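Local coordinates for isomerase/lactonizing enzyme (Agrobacterium tumefaciens, PDB 1RVK), which is of unknown function but, as a magnesium-binding member of the enolase superfamily, probably catalyses an isomerase- or lactonizing-type reaction begun by removal of a proton next to a carboxylate, at residues Gly48-Ala53 with Pro365-Asp370; Arg80-Leu85 with Lys263-Ala268; Pro291-Met296 with Leu316-Ala321. All blocks are in the same frame, centred on the assembly; numbering follows the deposited sequence.

Contact 1: residues Gly48-Ala53 with Pro365-Asp370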
loop_
_atom_site.group_PDB
_atom_site.type_symbol
_atom_site.label_atom_id
_atom_site.label_comp_id
_atom_site.label_asym_id
_atom_site.label_seq_id
_atom_site.Cartn_x
_atom_site.Cartn_y
_atom_site.Cartn_z
ATOM N N GLY A 48 1.823 -2.019 -21.691
ATOM C CA GLY A 48 1.850 -1.504 -20.334
ATOM C C GLY A 48 1.489 -2.686 -19.448
ATOM O O GLY A 48 0.609 -3.473 -19.806
ATOM N N HIS A 49 2.144 -2.815 -18.297
ATOM C CA HIS A 49 1.897 -3.949 -17.407
ATOM C C HIS A 49 1.669 -3.561 -15.951
ATOM O O HIS A 49 2.109 -2.504 -15.502
ATOM C CB HIS A 49 3.097 -4.901 -17.438
ATOM C CG HIS A 49 3.693 -5.089 -18.796
ATOM N ND1 HIS A 49 3.164 -5.955 -19.728
ATOM C CD2 HIS A 49 4.761 -4.504 -19.387
ATOM C CE1 HIS A 49 3.883 -5.897 -20.836
ATOM N NE2 HIS A 49 4.857 -5.024 -20.655
ATOM N N SER A 50 0.998 -4.442 -15.217
ATOM C CA SER A 50 0.749 -4.230 -13.797
ATOM C C SER A 50 0.421 -5.572 -13.143
ATOM O O SER A 50 -0.210 -6.431 -13.756
ATOM C CB SER A 50 -0.392 -3.231 -13.590
ATOM O OG SER A 50 -0.313 -2.665 -12.293
ATOM N N PHE A 51 0.852 -5.742 -11.896
ATOM C CA PHE A 51 0.652 -6.989 -11.164
ATOM C C PHE A 51 -0.449 -6.947 -10.113
ATOM O O PHE A 51 -0.706 -5.905 -9.512
ATOM C CB PHE A 51 1.964 -7.385 -10.486
ATOM C CG PHE A 51 3.084 -7.644 -11.448
ATOM C CD1 PHE A 51 3.220 -8.886 -12.054
ATOM C CD2 PHE A 51 3.978 -6.629 -11.784
ATOM C CE1 PHE A 51 4.232 -9.119 -12.986
ATOM C CE2 PHE A 51 4.993 -6.853 -12.714
ATOM C CZ PHE A 51 5.118 -8.100 -13.316
ATOM N N THR A 52 -1.090 -8.093 -9.894
ATOM C CA THR A 52 -2.143 -8.211 -8.888
ATOM C C THR A 52 -2.480 -9.681 -8.665
ATOM O O THR A 52 -1.929 -10.558 -9.331
ATOM C CB THR A 52 -3.431 -7.463 -9.306
ATOM O OG1 THR A 52 -4.297 -7.341 -8.171
ATOM C CG2 THR A 52 -4.158 -8.212 -10.414
ATOM N N ALA A 53 -3.373 -9.948 -7.719
ATOM C CA ALA A 53 -3.781 -11.316 -7.421
ATOM C C ALA A 53 -4.688 -11.826 -8.538
ATOM O O ALA A 53 -5.524 -11.086 -9.054
ATOM C CB ALA A 53 -4.515 -11.365 -6.084
ATOM N N PRO A 365 11.331 3.863 -17.583
ATOM C CA PRO A 365 10.021 4.264 -18.114
ATOM C C PRO A 365 8.801 3.589 -17.488
ATOM O O PRO A 365 8.875 2.462 -16.995
ATOM C CB PRO A 365 10.152 3.969 -19.608
ATOM C CG PRO A 365 11.080 2.801 -19.635
ATOM C CD PRO A 365 12.133 3.191 -18.620
ATOM N N GLY A 366 7.671 4.292 -17.527
ATOM C CA GLY A 366 6.448 3.761 -16.953
ATOM C C GLY A 366 6.577 3.660 -15.445
ATOM O O GLY A 366 7.135 4.558 -14.804
ATOM N N LEU A 367 6.058 2.577 -14.875
ATOM C CA LEU A 367 6.141 2.366 -13.433
ATOM C C LEU A 367 7.554 1.937 -13.058
ATOM O O LEU A 367 7.904 1.864 -11.879
ATOM C CB LEU A 367 5.134 1.305 -12.989
ATOM C CG LEU A 367 3.663 1.711 -13.114
ATOM C CD1 LEU A 367 2.773 0.503 -12.875
ATOM C CD2 LEU A 367 3.354 2.823 -12.119
ATOM N N GLY A 368 8.366 1.652 -14.071
ATOM C CA GLY A 368 9.743 1.270 -13.824
ATOM C C GLY A 368 9.974 -0.111 -13.246
ATOM O O GLY A 368 11.044 -0.381 -12.699
ATOM N N GLU A 369 8.988 -0.992 -13.348
ATOM C CA GLU A 369 9.168 -2.339 -12.832
ATOM C C GLU A 369 10.008 -3.105 -13.857
ATOM O O GLU A 369 9.631 -3.229 -15.024
ATOM C CB GLU A 369 7.806 -3.001 -12.583
ATOM C CG GLU A 369 6.954 -2.215 -11.574
ATOM C CD GLU A 369 5.685 -2.930 -11.133
ATOM O OE1 GLU A 369 4.904 -3.368 -11.999
ATOM O OE2 GLU A 369 5.457 -3.041 -9.908
ATOM N N ASP A 370 11.167 -3.578 -13.411
ATOM C CA ASP A 370 12.115 -4.312 -14.257
ATOM C C ASP A 370 11.639 -5.759 -14.358
ATOM O O ASP A 370 12.163 -6.653 -13.692
ATOM C CB ASP A 370 13.506 -4.244 -13.616
ATOM C CG ASP A 370 14.626 -4.544 -14.597
ATOM O OD1 ASP A 370 15.801 -4.510 -14.171
ATOM O OD2 ASP A 370 14.337 -4.808 -15.783
HETATM O O HOH W 1 4.803 -2.681 -14.495
HETATM O O HOH W 2 2.342 -3.337 -10.907
#

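Contact 2: residues Arg80-Leu85 with Lys263-Ala268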
loop_
_atom_site.group_PDB
_atom_site.type_symbol
_atom_site.label_atom_id
_atom_site.label_comp_id
_atom_site.label_asym_id
_atom_site.label_seq_id
_atom_site.Cartn_x
_atom_site.Cartn_y
_atom_site.Cartn_z
ATOM N N ARG A 80 -11.319 9.290 -18.818
ATOM C CA ARG A 80 -12.556 8.775 -19.396
ATOM C C ARG A 80 -12.697 7.280 -19.147
ATOM O O ARG A 80 -13.780 6.800 -18.821
ATOM C CB ARG A 80 -12.604 9.043 -20.905
ATOM C CG ARG A 80 -13.846 8.463 -21.590
ATOM C CD ARG A 80 -13.992 8.987 -23.012
ATOM N NE ARG A 80 -12.885 8.593 -23.881
ATOM C CZ ARG A 80 -12.735 7.381 -24.409
ATOM N NH1 ARG A 80 -13.624 6.426 -24.158
ATOM N NH2 ARG A 80 -11.699 7.124 -25.197
ATOM N N LEU A 81 -11.599 6.544 -19.285
ATOM C CA LEU A 81 -11.646 5.103 -19.081
ATOM C C LEU A 81 -11.870 4.735 -17.614
ATOM O O LEU A 81 -12.608 3.795 -17.312
ATOM C CB LEU A 81 -10.366 4.455 -19.620
ATOM C CG LEU A 81 -10.165 4.673 -21.128
ATOM C CD1 LEU A 81 -8.849 4.057 -21.583
ATOM C CD2 LEU A 81 -11.324 4.056 -21.887
ATOM N N TRP A 82 -11.251 5.483 -16.704
ATOM C CA TRP A 82 -11.426 5.206 -15.282
ATOM C C TRP A 82 -12.874 5.479 -14.901
ATOM O O TRP A 82 -13.501 4.691 -14.195
ATOM C CB TRP A 82 -10.510 6.090 -14.429
ATOM C CG TRP A 82 -10.485 5.679 -12.985
ATOM C CD1 TRP A 82 -9.674 4.740 -12.411
ATOM C CD2 TRP A 82 -11.354 6.146 -11.947
ATOM N NE1 TRP A 82 -9.987 4.590 -11.079
ATOM C CE2 TRP A 82 -11.015 5.441 -10.768
ATOM C CE3 TRP A 82 -12.390 7.090 -11.898
ATOM C CZ2 TRP A 82 -11.677 5.650 -9.553
ATOM C CZ3 TRP A 82 -13.050 7.297 -10.687
ATOM C CH2 TRP A 82 -12.688 6.578 -9.533
ATOM N N GLN A 83 -13.407 6.603 -15.373
ATOM C CA GLN A 83 -14.785 6.954 -15.060
ATOM C C GLN A 83 -15.759 5.936 -15.644
ATOM O O GLN A 83 -16.791 5.652 -15.037
ATOM C CB GLN A 83 -15.109 8.367 -15.568
ATOM C CG GLN A 83 -14.281 9.482 -14.903
ATOM C CD GLN A 83 -14.707 9.812 -13.469
ATOM O OE1 GLN A 83 -14.073 10.633 -12.794
ATOM N NE2 GLN A 83 -15.778 9.185 -13.004
ATOM N N ASP A 84 -15.441 5.375 -16.812
ATOM C CA ASP A 84 -16.325 4.370 -17.410
ATOM C C ASP A 84 -16.396 3.125 -16.530
ATOM O O ASP A 84 -17.467 2.551 -16.343
ATOM C CB ASP A 84 -15.852 3.950 -18.808
ATOM C CG ASP A 84 -16.212 4.962 -19.886
ATOM O OD1 ASP A 84 -17.157 5.759 -19.689
ATOM O OD2 ASP A 84 -15.553 4.944 -20.947
ATOM N N LEU A 85 -15.250 2.704 -16.005
ATOM C CA LEU A 85 -15.187 1.530 -15.136
ATOM C C LEU A 85 -15.888 1.811 -13.805
ATOM O O LEU A 85 -16.609 0.962 -13.280
ATOM C CB LEU A 85 -13.730 1.156 -14.863
ATOM C CG LEU A 85 -13.001 -0.020 -15.525
ATOM C CD1 LEU A 85 -13.844 -0.704 -16.570
ATOM C CD2 LEU A 85 -11.701 0.497 -16.107
ATOM N N LYS A 263 -13.418 5.595 -2.351
ATOM C CA LYS A 263 -12.328 6.278 -3.040
ATOM C C LYS A 263 -12.080 7.707 -2.541
ATOM O O LYS A 263 -12.077 7.947 -1.334
ATOM C CB LYS A 263 -12.611 6.257 -4.545
ATOM C CG LYS A 263 -12.744 4.831 -5.092
ATOM C CD LYS A 263 -13.109 4.786 -6.571
ATOM C CE LYS A 263 -14.609 4.607 -6.789
ATOM N NZ LYS A 263 -15.129 3.303 -6.279
ATOM N N HIS A 264 -11.868 8.650 -3.458
ATOM C CA HIS A 264 -11.606 10.028 -3.063
ATOM C C HIS A 264 -12.830 10.733 -2.503
ATOM O O HIS A 264 -12.699 11.638 -1.683
ATOM C CB HIS A 264 -11.035 10.833 -4.240
ATOM C CG HIS A 264 -11.863 10.760 -5.483
ATOM N ND1 HIS A 264 -12.178 9.567 -6.098
ATOM C CD2 HIS A 264 -12.432 11.732 -6.234
ATOM C CE1 HIS A 264 -12.906 9.808 -7.174
ATOM N NE2 HIS A 264 -13.074 11.114 -7.279
ATOM N N TRP A 265 -14.018 10.321 -2.941
ATOM C CA TRP A 265 -15.254 10.929 -2.455
ATOM C C TRP A 265 -15.392 10.721 -0.951
ATOM O O TRP A 265 -15.658 11.662 -0.201
ATOM C CB TRP A 265 -16.469 10.313 -3.153
ATOM C CG TRP A 265 -16.565 10.630 -4.615
ATOM C CD1 TRP A 265 -16.847 11.845 -5.177
ATOM C CD2 TRP A 265 -16.368 9.720 -5.702
ATOM N NE1 TRP A 265 -16.838 11.745 -6.551
ATOM C CE2 TRP A 265 -16.547 10.451 -6.898
ATOM C CE3 TRP A 265 -16.057 8.354 -5.781
ATOM C CZ2 TRP A 265 -16.425 9.862 -8.160
ATOM C CZ3 TRP A 265 -15.935 7.768 -7.041
ATOM C CH2 TRP A 265 -16.120 8.524 -8.211
ATOM N N HIS A 266 -15.211 9.484 -0.506
ATOM C CA HIS A 266 -15.343 9.193 0.912
ATOM C C HIS A 266 -14.240 9.861 1.726
ATOM O O HIS A 266 -14.448 10.241 2.882
ATOM C CB HIS A 266 -15.330 7.682 1.143
ATOM C CG HIS A 266 -15.759 7.288 2.520
ATOM N ND1 HIS A 266 -16.987 7.635 3.042
ATOM C CD2 HIS A 266 -15.121 6.589 3.487
ATOM C CE1 HIS A 266 -17.086 7.165 4.273
ATOM N NE2 HIS A 266 -15.968 6.526 4.567
ATOM N N ARG A 267 -13.064 10.007 1.123
ATOM C CA ARG A 267 -11.941 10.638 1.800
ATOM C C ARG A 267 -12.302 12.091 2.108
ATOM O O ARG A 267 -11.925 12.629 3.149
ATOM C CB ARG A 267 -10.687 10.570 0.917
ATOM C CG ARG A 267 -10.229 9.145 0.559
ATOM C CD ARG A 267 -9.918 8.359 1.807
ATOM N NE ARG A 267 -9.279 7.059 1.581
ATOM C CZ ARG A 267 -9.864 6.000 1.024
ATOM N NH1 ARG A 267 -11.119 6.054 0.597
ATOM N NH2 ARG A 267 -9.201 4.856 0.951
ATOM N N ALA A 268 -13.042 12.724 1.201
ATOM C CA ALA A 268 -13.463 14.107 1.401
ATOM C C ALA A 268 -14.363 14.200 2.627
ATOM O O ALA A 268 -14.294 15.164 3.390
ATOM C CB ALA A 268 -14.204 14.618 0.168
#

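Contact 3: residues Pro291-Met296 with Leu316-Ala321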
loop_
_atom_site.group_PDB
_atom_site.type_symbol
_atom_site.label_atom_id
_atom_site.label_comp_id
_atom_site.label_asym_id
_atom_site.label_seq_id
_atom_site.Cartn_x
_atom_site.Cartn_y
_atom_site.Cartn_z
ATOM N N PRO A 291 -7.063 8.083 -9.127
ATOM C CA PRO A 291 -7.793 8.555 -7.943
ATOM C C PRO A 291 -6.880 8.827 -6.743
ATOM O O PRO A 291 -7.211 9.635 -5.877
ATOM C CB PRO A 291 -8.806 7.433 -7.685
ATOM C CG PRO A 291 -8.127 6.217 -8.255
ATOM C CD PRO A 291 -7.535 6.748 -9.535
ATOM N N ALA A 292 -5.730 8.161 -6.687
ATOM C CA ALA A 292 -4.802 8.391 -5.580
ATOM C C ALA A 292 -4.299 9.829 -5.673
ATOM O O ALA A 292 -4.200 10.533 -4.667
ATOM C CB ALA A 292 -3.629 7.411 -5.649
ATOM N N LEU A 293 -3.980 10.266 -6.886
ATOM C CA LEU A 293 -3.509 11.631 -7.081
ATOM C C LEU A 293 -4.601 12.612 -6.672
ATOM O O LEU A 293 -4.315 13.650 -6.079
ATOM C CB LEU A 293 -3.106 11.862 -8.543
ATOM C CG LEU A 293 -1.699 11.400 -8.950
ATOM C CD1 LEU A 293 -0.656 12.286 -8.291
ATOM C CD2 LEU A 293 -1.477 9.966 -8.542
ATOM N N LYS A 294 -5.855 12.283 -6.978
ATOM C CA LYS A 294 -6.956 13.162 -6.598
ATOM C C LYS A 294 -7.029 13.301 -5.081
ATOM O O LYS A 294 -7.270 14.393 -4.567
ATOM C CB LYS A 294 -8.288 12.628 -7.135
ATOM C CG LYS A 294 -8.390 12.683 -8.649
ATOM C CD LYS A 294 -9.723 12.163 -9.129
ATOM C CE LYS A 294 -9.813 12.249 -10.651
ATOM N NZ LYS A 294 -11.076 11.655 -11.142
ATOM N N THR A 295 -6.819 12.203 -4.360
ATOM C CA THR A 295 -6.858 12.253 -2.902
ATOM C C THR A 295 -5.689 13.077 -2.351
ATOM O O THR A 295 -5.826 13.745 -1.327
ATOM C CB THR A 295 -6.816 10.835 -2.273
ATOM O OG1 THR A 295 -5.553 10.217 -2.551
ATOM C CG2 THR A 295 -7.928 9.968 -2.840
HETATM N N MSE A 296 -4.541 13.034 -3.025
HETATM C CA MSE A 296 -3.379 13.804 -2.577
HETATM C C MSE A 296 -3.664 15.296 -2.721
HETATM O O MSE A 296 -3.340 16.092 -1.841
HETATM C CB MSE A 296 -2.132 13.458 -3.406
HETATM C CG MSE A 296 -1.629 12.027 -3.282
HETATM SE SE MSE A 296 -1.092 11.548 -1.487
HETATM C CE MSE A 296 0.210 12.947 -1.162
ATOM N N LEU A 316 4.989 4.254 -5.032
ATOM C CA LEU A 316 6.193 5.076 -4.987
ATOM C C LEU A 316 6.081 6.261 -5.946
ATOM O O LEU A 316 6.503 7.374 -5.626
ATOM C CB LEU A 316 7.429 4.239 -5.345
ATOM C CG LEU A 316 8.777 4.969 -5.349
ATOM C CD1 LEU A 316 9.030 5.607 -3.992
ATOM C CD2 LEU A 316 9.892 3.987 -5.692
ATOM N N HIS A 317 5.509 6.029 -7.124
ATOM C CA HIS A 317 5.376 7.108 -8.094
ATOM C C HIS A 317 4.412 8.193 -7.622
ATOM O O HIS A 317 4.616 9.372 -7.907
ATOM C CB HIS A 317 4.958 6.543 -9.452
ATOM C CG HIS A 317 6.100 5.954 -10.223
ATOM N ND1 HIS A 317 6.841 6.684 -11.126
ATOM C CD2 HIS A 317 6.675 4.728 -10.170
ATOM C CE1 HIS A 317 7.823 5.936 -11.596
ATOM N NE2 HIS A 317 7.746 4.745 -11.032
ATOM N N VAL A 318 3.369 7.802 -6.896
ATOM C CA VAL A 318 2.423 8.789 -6.380
ATOM C C VAL A 318 3.160 9.649 -5.352
ATOM O O VAL A 318 3.042 10.873 -5.348
ATOM C CB VAL A 318 1.203 8.110 -5.706
ATOM C CG1 VAL A 318 0.334 9.154 -5.007
ATOM C CG2 VAL A 318 0.374 7.382 -6.762
ATOM N N VAL A 319 3.935 9.002 -4.487
ATOM C CA VAL A 319 4.688 9.724 -3.465
ATOM C C VAL A 319 5.722 10.676 -4.083
ATOM O O VAL A 319 5.907 11.795 -3.611
ATOM C CB VAL A 319 5.405 8.739 -2.511
ATOM C CG1 VAL A 319 6.335 9.497 -1.560
ATOM C CG2 VAL A 319 4.370 7.948 -1.714
ATOM N N ALA A 320 6.388 10.233 -5.144
ATOM C CA ALA A 320 7.404 11.052 -5.800
ATOM C C ALA A 320 6.813 12.247 -6.545
ATOM O O ALA A 320 7.484 13.264 -6.749
ATOM C CB ALA A 320 8.219 10.190 -6.759
ATOM N N ALA A 321 5.552 12.127 -6.945
ATOM C CA ALA A 321 4.887 13.188 -7.688
ATOM C C ALA A 321 4.206 14.227 -6.802
ATOM O O ALA A 321 3.722 15.244 -7.301
ATOM C CB ALA A 321 3.864 12.579 -8.643
#

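Contact 1: residues Gly48-Ala53 with Pro365-Asp370
His49 meets Leu367 through its backbone, His49 O lying 4.0 Å from Leu367 CD1. Here strand 47-52, an outermost strand of the three-stranded antiparallel sheet in the N-terminal domain of this enolase-superfamily fold, faces a type II' beta turn, Pro365 to Gly368, in the loop after strand 358-360. Glycine suits the second place of such a turn, Gly366 having a phi of 67°. The imidazole of His49 is engaged elsewhere, ND1 bonding Thr39 on the adjoining strand 30-42. His49 O also accepts a hydrogen bond from water 1 (2.9 Å), which gives another to Glu369 OE1 at 2.6 Å. The small side chain of Ser50 fits against helix 98-116, touching Val103 and Cys106, while OG hydrogen-bonds water 2 at 3.1 Å. Phe51 N donates to that same water, which in turn donates to Glu369 OE1 at 2.8 Å. One carboxylate oxygen thus gathers two water bridges from the strand; glutamate suits the place because its chain, extended beyond CG (chi2 -171°), carries the carboxylate toward the strand. Carboxylate and Phe51 ring are turned 56° apart, and Glu369 OE1 sits in the ring plane at its edge, 3.4 Å from Phe51 CD2.

Contact 2: residues Arg80-Leu85 with Lys263-Ala268
Trp82 presents the rim of its indole, rather than a face, to two of its partners: Lys263 CD lies near the ring plane at the edge, 3.4 Å from Trp82 CZ2, and Trp265 CH2 approaches the same rim, 4.1 Å from Trp82 CZ3. The rings of His264 and Trp265, neighbours in sequence, lie over one another, His264 CE1 standing 3.4 Å above one face of the Trp265 ring, offset toward its rim. Lys263 CE occupies the edge of Trp265, in plane. Against the edge of His264 comes Trp82, with CH2 4.0 Å from His264 CE1. Lysine works here because CD and CE pass alongside the indole edge, while bends at chi3 and chi4 turn NZ to a salt bridge with Asp98 and a hydrogen bond to Gln89. Trp82 reaches across because chi1 (-170°) turns CG away from its own N; its long indole bridges much of the distance between the axes of 80-85 and 263-268, which approach no closer than 14.6 Å, at 80°. Its NE1 is satisfied by Gly287 O. The contact joins helix 78-89 of the N-terminal domain to a barrel helix; Leu101 and Asp105 of helix 98-116 touch Trp82, and helix 289-301 adds Pro291 against Trp82 and Lys294 and Thr295 against His264.

Contact 3: residues Pro291-Met296 with Leu316-Ala321
Val318 overlaps Leu293 most closely, its CG2 methyl 3.6 Å from Leu293 CD2, and the two side chains slip past each other in opposite directions. Both branches of the valine are used. CG2, anti to the carbonyl carbon, also reaches Ala292 CB at 4.2 Å, whereas Val318 CG1, anti to the backbone N (chi1 172°), meets CG of Met296 at 3.9 Å. A beta-branched residue suits this place because its two methyls diverge from CB and together touch three residues of the facing helix. Ala292 is small enough to let CG2 come in close to its helix, while Leu293 extends a branch over both valine methyls. Met296, present as selenomethionine, lies slantwise across the valine; bends at chi2 and chi3 fold it compactly, and among its other neighbours are Cys306 and Val308 of strand 306-308. No hydrogen bond crosses between the segments, so apolar contact carries the pair. The axes of 291-296 and 316-321 approach to 10.4 Å and cross at -34°, with Leu293 and Val318 nearest in backbone. Such packing belongs to the (beta/alpha) barrel: helix 289-301 makes the beta-alpha-beta crossover from strand 278-281 to strand 306-308, helix 313-321 follows that strand, and helices 120-124 and 283-286 border the pair, through Ile124 against Leu293 and Val283 against Val318.

Contact 1 ties the earliest and the latest of the six segments, with both other contacts falling between them in sequence; contact 2 closes before contact 3 opens. Contacts 1 and 2 each join the N-terminal domain to later chain, with centres about 21 Å apart and no touch, though both rest on helix 98-116. Contact 3 lies wholly among barrel helices, its centre about 16 Å from that of contact 1 and about 14 Å from that of contact 2. It meets contact 1 through a weak hydrogen bond from His317 to Leu367, and contact 2 through helix 289-301. The two domains are therefore joined at separate places, beside a barrel whose Asp206, Glu232 and Glu258 hold the magnesium ion.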